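Local coordinates for protein transmembrane protease (Mus musculus, PDB 2E7V) that probably cleaves peptide bonds as a membrane-bound serine protease, of which this extracellular SEA domain is a non-catalytic module, at residues 40-53 with 88-100. Sequence-based numbering, arbitrary orientation.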
loop_
_atom_site.group_PDB
_atom_site.type_symbol
_atom_site.label_atom_id
_atom_site.label_comp_id
_atom_site.label_asym_id
_atom_site.label_seq_id
_atom_site.Cartn_x
_atom_site.Cartn_y
_atom_site.Cartn_z
ATOM N N MET A 40 -4.790 -4.970 -2.646
ATOM C CA MET A 40 -4.562 -5.180 -1.223
ATOM C C MET A 40 -5.095 -4.013 -0.409
ATOM O O MET A 40 -5.819 -4.203 0.572
ATOM C CB MET A 40 -3.066 -5.387 -0.944
ATOM C CG MET A 40 -2.528 -6.735 -1.460
ATOM S SD MET A 40 -0.790 -7.021 -1.095
ATOM C CE MET A 40 -0.877 -7.139 0.688
ATOM N N ILE A 41 -4.729 -2.803 -0.809
ATOM C CA ILE A 41 -5.180 -1.606 -0.107
ATOM C C ILE A 41 -6.702 -1.498 -0.194
ATOM O O ILE A 41 -7.371 -1.209 0.809
ATOM C CB ILE A 41 -4.507 -0.337 -0.694
ATOM C CG1 ILE A 41 -3.020 -0.336 -0.325
ATOM C CG2 ILE A 41 -5.185 0.924 -0.160
ATOM C CD1 ILE A 41 -2.200 0.716 -1.071
ATOM N N THR A 42 -7.250 -1.755 -1.376
ATOM C CA THR A 42 -8.700 -1.684 -1.573
ATOM C C THR A 42 -9.422 -2.678 -0.658
ATOM O O THR A 42 -10.401 -2.323 -0.000
ATOM C CB THR A 42 -9.084 -1.965 -3.047
ATOM O OG1 THR A 42 -8.468 -0.981 -3.896
ATOM C CG2 THR A 42 -10.606 -1.906 -3.239
ATOM N N ASP A 43 -8.937 -3.918 -0.616
ATOM C CA ASP A 43 -9.542 -4.944 0.237
ATOM C C ASP A 43 -9.518 -4.541 1.723
ATOM O O ASP A 43 -10.493 -4.755 2.441
ATOM C CB ASP A 43 -8.812 -6.280 0.082
ATOM C CG ASP A 43 -9.116 -6.972 -1.236
ATOM O OD1 ASP A 43 -8.334 -7.866 -1.621
ATOM O OD2 ASP A 43 -10.135 -6.640 -1.881
ATOM N N GLU A 44 -8.408 -3.972 2.184
ATOM C CA GLU A 44 -8.316 -3.570 3.587
ATOM C C GLU A 44 -9.354 -2.512 3.953
ATOM O O GLU A 44 -10.041 -2.627 4.969
ATOM C CB GLU A 44 -6.921 -3.030 3.915
ATOM C CG GLU A 44 -5.821 -4.072 3.904
ATOM C CD GLU A 44 -6.142 -5.276 4.766
ATOM O OE1 GLU A 44 -6.698 -5.091 5.872
ATOM O OE2 GLU A 44 -5.826 -6.409 4.339
ATOM N N PHE A 45 -9.477 -1.473 3.135
ATOM C CA PHE A 45 -10.444 -0.434 3.457
ATOM C C PHE A 45 -11.873 -0.925 3.315
ATOM O O PHE A 45 -12.750 -0.500 4.069
ATOM C CB PHE A 45 -10.217 0.809 2.605
ATOM C CG PHE A 45 -8.985 1.578 2.989
ATOM C CD1 PHE A 45 -7.808 1.450 2.259
ATOM C CD2 PHE A 45 -8.998 2.418 4.097
ATOM C CE1 PHE A 45 -6.664 2.149 2.625
ATOM C CE2 PHE A 45 -7.858 3.124 4.473
ATOM C CZ PHE A 45 -6.686 2.988 3.732
ATOM N N ARG A 46 -12.104 -1.814 2.353
ATOM C CA ARG A 46 -13.437 -2.371 2.147
ATOM C C ARG A 46 -13.839 -3.130 3.406
ATOM O O ARG A 46 -15.022 -3.227 3.737
ATOM C CB ARG A 46 -13.448 -3.322 0.939
ATOM C CG ARG A 46 -13.410 -2.629 -0.419
ATOM C CD ARG A 46 -14.581 -1.675 -0.604
ATOM N NE ARG A 46 -14.457 -0.894 -1.833
ATOM C CZ ARG A 46 -14.923 0.345 -1.983
ATOM N NH1 ARG A 46 -15.546 0.947 -0.976
ATOM N NH2 ARG A 46 -14.758 0.985 -3.134
ATOM N N GLY A 47 -12.844 -3.668 4.104
ATOM C CA GLY A 47 -13.104 -4.397 5.334
ATOM C C GLY A 47 -12.722 -3.585 6.559
ATOM O O GLY A 47 -12.138 -4.119 7.499
ATOM N N SER A 48 -13.053 -2.295 6.560
ATOM C CA SER A 48 -12.718 -1.421 7.684
ATOM C C SER A 48 -13.861 -0.451 8.009
ATOM O O SER A 48 -14.901 -0.470 7.357
ATOM C CB SER A 48 -11.458 -0.615 7.354
ATOM O OG SER A 48 -11.772 0.433 6.453
ATOM N N SER A 49 -13.645 0.410 9.006
ATOM C CA SER A 49 -14.650 1.396 9.421
ATOM C C SER A 49 -14.744 2.530 8.415
ATOM O O SER A 49 -15.592 3.425 8.536
ATOM C CB SER A 49 -14.289 1.962 10.793
ATOM O OG SER A 49 -14.128 0.906 11.722
ATOM N N LEU A 50 -13.863 2.480 7.420
ATOM C CA LEU A 50 -13.810 3.479 6.355
ATOM C C LEU A 50 -14.373 2.928 5.052
ATOM O O LEU A 50 -14.168 3.512 3.992
ATOM C CB LEU A 50 -12.356 3.909 6.126
ATOM C CG LEU A 50 -11.782 5.022 7.005
ATOM C CD1 LEU A 50 -10.272 5.043 6.893
ATOM C CD2 LEU A 50 -12.365 6.363 6.567
ATOM N N LYS A 51 -15.084 1.811 5.128
ATOM C CA LYS A 51 -15.641 1.183 3.930
ATOM C C LYS A 51 -16.562 2.080 3.106
ATOM O O LYS A 51 -16.573 1.985 1.880
ATOM C CB LYS A 51 -16.382 -0.109 4.297
ATOM C CG LYS A 51 -17.590 0.088 5.190
ATOM C CD LYS A 51 -18.373 -1.212 5.368
ATOM C CE LYS A 51 -18.189 -1.827 6.752
ATOM N NZ LYS A 51 -16.832 -2.377 6.956
ATOM N N SER A 52 -17.324 2.948 3.770
ATOM C CA SER A 52 -18.248 3.837 3.066
ATOM C C SER A 52 -17.581 5.108 2.549
ATOM O O SER A 52 -18.118 5.775 1.675
ATOM C CB SER A 52 -19.412 4.230 3.977
ATOM O OG SER A 52 -18.974 5.092 5.016
ATOM N N GLU A 53 -16.413 5.440 3.086
ATOM C CA GLU A 53 -15.704 6.650 2.669
ATOM C C GLU A 53 -14.617 6.425 1.618
ATOM O O GLU A 53 -14.350 7.312 0.816
ATOM C CB GLU A 53 -15.069 7.347 3.881
ATOM C CG GLU A 53 -16.043 7.842 4.958
ATOM C CD GLU A 53 -16.299 6.813 6.043
ATOM O OE1 GLU A 53 -16.985 7.149 7.025
ATOM O OE2 GLU A 53 -15.817 5.668 5.920
ATOM N N MET A 88 -9.566 12.309 9.472
ATOM C CA MET A 88 -9.577 11.256 8.461
ATOM C C MET A 88 -8.257 10.491 8.503
ATOM O O MET A 88 -8.223 9.269 8.351
ATOM C CB MET A 88 -9.782 11.867 7.077
ATOM C CG MET A 88 -9.873 10.859 5.945
ATOM S SD MET A 88 -11.214 9.685 6.153
ATOM C CE MET A 88 -12.579 10.777 6.602
ATOM N N LYS A 89 -7.169 11.222 8.724
ATOM C CA LYS A 89 -5.847 10.622 8.779
ATOM C C LYS A 89 -5.704 9.571 9.873
ATOM O O LYS A 89 -5.192 8.491 9.619
ATOM C CB LYS A 89 -4.798 11.717 8.953
ATOM C CG LYS A 89 -3.363 11.239 9.002
ATOM C CD LYS A 89 -2.475 12.464 8.815
ATOM C CE LYS A 89 -1.018 12.192 9.070
ATOM N NZ LYS A 89 -0.260 13.475 8.928
ATOM N N THR A 90 -6.154 9.884 11.086
ATOM C CA THR A 90 -6.059 8.951 12.209
ATOM C C THR A 90 -6.855 7.675 11.953
ATOM O O THR A 90 -6.457 6.597 12.387
ATOM C CB THR A 90 -6.552 9.604 13.533
ATOM O OG1 THR A 90 -7.881 10.113 13.357
ATOM C CG2 THR A 90 -5.630 10.752 13.925
ATOM N N ARG A 91 -7.979 7.800 11.252
ATOM C CA ARG A 91 -8.794 6.633 10.929
ATOM C C ARG A 91 -8.051 5.792 9.897
ATOM O O ARG A 91 -8.048 4.559 9.951
ATOM C CB ARG A 91 -10.152 7.060 10.347
ATOM C CG ARG A 91 -10.997 7.969 11.241
ATOM C CD ARG A 91 -12.247 8.461 10.487
ATOM N NE ARG A 91 -13.122 7.354 10.096
ATOM C CZ ARG A 91 -14.167 7.471 9.278
ATOM N NH1 ARG A 91 -14.476 8.649 8.748
ATOM N NH2 ARG A 91 -14.907 6.410 8.992
ATOM N N ILE A 92 -7.416 6.473 8.952
ATOM C CA ILE A 92 -6.679 5.787 7.897
ATOM C C ILE A 92 -5.501 5.029 8.482
ATOM O O ILE A 92 -5.252 3.873 8.130
ATOM C CB ILE A 92 -6.179 6.790 6.818
ATOM C CG1 ILE A 92 -7.374 7.360 6.053
ATOM C CG2 ILE A 92 -5.207 6.086 5.856
ATOM C CD1 ILE A 92 -7.025 8.476 5.059
ATOM N N GLN A 93 -4.783 5.674 9.395
ATOM C CA GLN A 93 -3.629 5.047 10.028
ATOM C C GLN A 93 -3.978 3.736 10.735
ATOM O O GLN A 93 -3.181 2.785 10.745
ATOM C CB GLN A 93 -2.996 6.025 11.012
ATOM C CG GLN A 93 -2.254 7.174 10.343
ATOM C CD GLN A 93 -1.839 8.248 11.334
ATOM O OE1 GLN A 93 -2.635 8.662 12.180
ATOM N NE2 GLN A 93 -0.599 8.716 11.225
ATOM N N SER A 94 -5.176 3.670 11.305
ATOM C CA SER A 94 -5.578 2.460 12.002
ATOM C C SER A 94 -5.809 1.309 11.034
ATOM O O SER A 94 -5.724 0.144 11.423
ATOM C CB SER A 94 -6.822 2.719 12.861
ATOM O OG SER A 94 -6.465 3.427 14.044
ATOM N N VAL A 95 -6.079 1.626 9.769
ATOM C CA VAL A 95 -6.268 0.581 8.770
ATOM C C VAL A 95 -4.914 0.160 8.210
ATOM O O VAL A 95 -4.621 -1.037 8.096
ATOM C CB VAL A 95 -7.187 1.051 7.614
ATOM C CG1 VAL A 95 -7.341 -0.060 6.583
ATOM C CG2 VAL A 95 -8.557 1.438 8.166
ATOM N N LEU A 96 -4.071 1.138 7.885
ATOM C CA LEU A 96 -2.752 0.839 7.325
ATOM C C LEU A 96 -1.904 0.003 8.283
ATOM O O LEU A 96 -1.088 -0.820 7.864
ATOM C CB LEU A 96 -2.018 2.140 6.960
ATOM C CG LEU A 96 -2.725 3.023 5.923
ATOM C CD1 LEU A 96 -1.859 4.226 5.629
ATOM C CD2 LEU A 96 -3.014 2.255 4.635
ATOM N N ARG A 97 -2.125 0.206 9.576
ATOM C CA ARG A 97 -1.404 -0.525 10.597
ATOM C C ARG A 97 -1.620 -2.029 10.428
ATOM O O ARG A 97 -0.773 -2.829 10.819
ATOM C CB ARG A 97 -1.880 -0.073 11.982
ATOM C CG ARG A 97 -1.147 -0.700 13.148
ATOM C CD ARG A 97 -1.075 0.253 14.350
ATOM N NE ARG A 97 -2.381 0.678 14.868
ATOM C CZ ARG A 97 -3.157 1.607 14.311
ATOM N NH1 ARG A 97 -2.771 2.227 13.202
ATOM N NH2 ARG A 97 -4.318 1.929 14.868
ATOM N N ARG A 98 -2.751 -2.414 9.840
ATOM C CA ARG A 98 -3.040 -3.833 9.635
ATOM C C ARG A 98 -2.118 -4.442 8.570
ATOM O O ARG A 98 -1.886 -5.658 8.550
ATOM C CB ARG A 98 -4.507 -4.021 9.226
ATOM C CG ARG A 98 -5.482 -3.283 10.120
ATOM C CD ARG A 98 -6.927 -3.760 9.979
ATOM N NE ARG A 98 -7.377 -3.865 8.595
ATOM C CZ ARG A 98 -8.655 -3.929 8.230
ATOM N NH1 ARG A 98 -9.612 -3.888 9.148
ATOM N NH2 ARG A 98 -8.978 -4.058 6.950
ATOM N N LEU A 99 -1.590 -3.595 7.693
ATOM C CA LEU A 99 -0.698 -4.043 6.624
ATOM C C LEU A 99 0.754 -4.138 7.082
ATOM O O LEU A 99 1.574 -4.774 6.420
ATOM C CB LEU A 99 -0.770 -3.079 5.434
ATOM C CG LEU A 99 -2.034 -3.181 4.589
ATOM C CD1 LEU A 99 -2.176 -1.957 3.686
ATOM C CD2 LEU A 99 -1.967 -4.485 3.771
ATOM N N SER A 100 1.062 -3.508 8.214
ATOM C CA SER A 100 2.430 -3.488 8.739
ATOM C C SER A 100 2.690 -4.486 9.859
ATOM O O SER A 100 1.813 -4.774 10.672
ATOM C CB SER A 100 2.786 -2.082 9.243
ATOM O OG SER A 100 4.122 -2.040 9.730
#
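Arg91 reaches from helix 85-96 to the loop that leaves helix 28-46, and its side chain is worth following outward. Arg91 CB lies 4.0 Å from Leu50 CD1; the chain then runs extended until a bend at chi3 (62°) swings the guanidinium against the leucine. NE and CZ pass beneath Leu50 CD2, which sits over the centre of the guanidinium face, 3.4 Å from Arg91 CZ. At the tip, Arg91 NH2 points in its own plane to Glu53 OE1 (3.0 Å, N-H...O angle 164°), a salt bridge that meets the carboxylate from above its plane, the two groups nearly perpendicular. NH2 also makes a weak bond to Ser49 O, and NH1 another to Glu53 OE1. A lysine in its place, with one terminal nitrogen and no flat face, would probably hold Glu53 or Ser49 O but not both, and leave Leu50 CD2 without the surface it lies on.

At the other end of the loop, Arg98 grips Gly47 O end-on with NH1 (3.0 Å) and NH2, while Arg98 NH2 also binds Glu44 OE1 at 2.7 Å, tilted from the guanidinium plane.

Between the arginines the contact is apolar. Val95 CG1 makes a CH-pi contact over one face of the Phe45 ring, 4.0 Å from its centroid; Ile92 CG2 meets the ring edge, and Val95 CG2 touches Ser48 CB. Phe45 also stacks on Phe54 and meets Phe77 edge-to-face, tying this seam to the sheet.

Segments 40-46 and 88-96 cross at 112° on one face of the SEA domain's alpha/beta sandwich. With each guanidinium bridging a carboxylate and a loop carbonyl at the margin of an apolar centre, the turn is probably fixed against helix 85-96.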